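Local coordinates for protein erythromycin dehydratase (Saccharopolyspora erythraea, PDB 3EL6) that probably dehydrates beta-hydroxyacyl intermediates to unsaturated acyl chains as a double-hotdog dehydratase domain of the polyketide synthase that builds the erythromycin macrolide, at residues L82-L87 with E221-H226. Numbering follows the deposited sequence.
Sequences LVDLAL and EGYAFH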
loop_
_atom_site.group_PDB
_atom_site.type_symbol
_atom_site.label_atom_id
_atom_site.label_comp_id
_atom_site.label_asym_id
_atom_site.label_seq_id
_atom_site.Cartn_x
_atom_site.Cartn_y
_atom_site.Cartn_z
ATOM N N LEU A 82 16.008 -1.726 11.430
ATOM C CA LEU A 82 14.613 -2.179 11.235
ATOM C C LEU A 82 13.774 -1.707 12.394
ATOM O O LEU A 82 12.602 -1.399 12.217
ATOM C CB LEU A 82 14.553 -3.700 11.104
ATOM C CG LEU A 82 15.394 -4.226 9.920
ATOM C CD1 LEU A 82 15.098 -5.761 9.651
ATOM C CD2 LEU A 82 15.270 -3.355 8.648
ATOM N N VAL A 83 14.335 -1.666 13.611
ATOM C CA VAL A 83 13.547 -1.204 14.776
ATOM C C VAL A 83 13.225 0.296 14.611
ATOM O O VAL A 83 12.090 0.762 14.814
ATOM C CB VAL A 83 14.321 -1.457 16.112
ATOM C CG1 VAL A 83 13.648 -0.732 17.368
ATOM C CG2 VAL A 83 14.511 -2.957 16.325
ATOM N N ASP A 84 14.213 1.088 14.212
ATOM C CA ASP A 84 13.970 2.538 14.043
ATOM C C ASP A 84 12.957 2.752 12.923
ATOM O O ASP A 84 12.034 3.530 13.042
ATOM C CB ASP A 84 15.327 3.262 13.712
ATOM C CG ASP A 84 15.093 4.647 13.113
ATOM O OD1 ASP A 84 14.502 5.530 13.803
ATOM O OD2 ASP A 84 15.417 4.830 11.914
ATOM N N LEU A 85 13.080 1.983 11.841
ATOM C CA LEU A 85 12.123 2.183 10.726
ATOM C C LEU A 85 10.701 1.820 11.200
ATOM O O LEU A 85 9.757 2.475 10.846
ATOM C CB LEU A 85 12.526 1.289 9.542
ATOM C CG LEU A 85 13.614 1.939 8.641
ATOM C CD1 LEU A 85 14.101 0.852 7.739
ATOM C CD2 LEU A 85 13.101 3.116 7.846
ATOM N N ALA A 86 10.579 0.775 12.004
ATOM C CA ALA A 86 9.250 0.365 12.502
ATOM C C ALA A 86 8.664 1.396 13.455
ATOM O O ALA A 86 7.473 1.634 13.434
ATOM C CB ALA A 86 9.355 -1.027 13.214
ATOM N N LEU A 87 9.486 2.025 14.287
ATOM C CA LEU A 87 9.017 3.123 15.131
ATOM C C LEU A 87 8.543 4.318 14.290
ATOM O O LEU A 87 7.580 5.006 14.662
ATOM C CB LEU A 87 10.170 3.552 16.095
ATOM C CG LEU A 87 10.478 2.523 17.196
ATOM C CD1 LEU A 87 11.839 2.916 17.876
ATOM C CD2 LEU A 87 9.343 2.551 18.287
ATOM N N GLU A 221 18.799 14.459 10.247
ATOM C CA GLU A 221 17.661 14.466 11.139
ATOM C C GLU A 221 16.567 13.585 10.506
ATOM O O GLU A 221 16.574 13.265 9.294
ATOM C CB GLU A 221 17.168 15.898 11.441
ATOM C CG GLU A 221 15.960 16.021 12.494
ATOM C CD GLU A 221 16.124 15.248 13.870
ATOM O OE1 GLU A 221 15.978 14.006 13.918
ATOM O OE2 GLU A 221 16.324 15.911 14.913
ATOM N N GLY A 222 15.611 13.209 11.317
ATOM C CA GLY A 222 14.457 12.563 10.748
ATOM C C GLY A 222 14.372 11.126 11.176
ATOM O O GLY A 222 13.332 10.512 10.968
ATOM N N TYR A 223 15.406 10.605 11.835
ATOM C CA TYR A 223 15.270 9.264 12.449
ATOM C C TYR A 223 14.320 9.318 13.650
ATOM O O TYR A 223 14.213 10.361 14.307
ATOM C CB TYR A 223 16.595 8.657 12.904
ATOM C CG TYR A 223 17.560 8.365 11.789
ATOM C CD1 TYR A 223 17.409 7.247 11.007
ATOM C CD2 TYR A 223 18.638 9.211 11.530
ATOM C CE1 TYR A 223 18.280 6.953 9.970
ATOM C CE2 TYR A 223 19.524 8.915 10.479
ATOM C CZ TYR A 223 19.330 7.798 9.730
ATOM O OH TYR A 223 20.201 7.494 8.719
ATOM N N ALA A 224 13.663 8.194 13.958
ATOM C CA ALA A 224 12.814 8.143 15.150
ATOM C C ALA A 224 13.741 7.978 16.319
ATOM O O ALA A 224 13.656 8.738 17.269
ATOM C CB ALA A 224 11.817 6.973 15.083
ATOM N N PHE A 225 14.655 7.016 16.224
ATOM C CA PHE A 225 15.782 6.843 17.178
ATOM C C PHE A 225 16.967 6.430 16.280
ATOM O O PHE A 225 16.998 5.316 15.765
ATOM C CB PHE A 225 15.513 5.692 18.157
ATOM C CG PHE A 225 16.458 5.663 19.380
ATOM C CD1 PHE A 225 15.934 5.742 20.671
ATOM C CD2 PHE A 225 17.850 5.539 19.225
ATOM C CE1 PHE A 225 16.787 5.708 21.815
ATOM C CE2 PHE A 225 18.717 5.485 20.338
ATOM C CZ PHE A 225 18.201 5.592 21.633
ATOM N N HIS A 226 17.925 7.322 16.084
ATOM C CA HIS A 226 19.070 7.013 15.187
ATOM C C HIS A 226 19.575 5.602 15.326
ATOM O O HIS A 226 19.966 5.160 16.428
ATOM C CB HIS A 226 20.243 8.014 15.470
ATOM C CG HIS A 226 21.240 8.058 14.351
ATOM N ND1 HIS A 226 21.962 6.966 13.975
ATOM C CD2 HIS A 226 21.539 9.044 13.457
ATOM C CE1 HIS A 226 22.720 7.273 12.929
ATOM N NE2 HIS A 226 22.482 8.538 12.601
#
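Asp84 OD1 receives two consecutive backbone N-H groups of the loop that leads into helix 227-235. The bond from Phe225 N to Asp84 OD1 is 2.8 Å long and nearly straight (166°), arriving on the anti side, tilted out of the carboxylate plane. Ala224 N is equally near OD1, yet its angle of 130° makes that bond weak. Asp84 reaches the loop because its CG stands anti to the backbone N (chi1 163°), leaving the helix flank toward 221-226. Asp84 OD2 lies 3.3 Å from Tyr223 CD1, at the ring edge and near its plane, and is hydrogen-bonded to His37 NE2. The Tyr223 ring in turn packs edge-to-face with that same histidine. Beside the carboxylate, Leu87 CB meets Ala224 CB at 3.9 Å, a small apolar contact one helical turn on. Helix 79-93, the long helix of the first hotdog, is thereby tied to a loop of the second. With one oxygen taking the loop N-H groups and the other His37 NE2, the buried Asp84 carboxylate has polar partners on both oxygens, which probably helps set the position of the His37 ring.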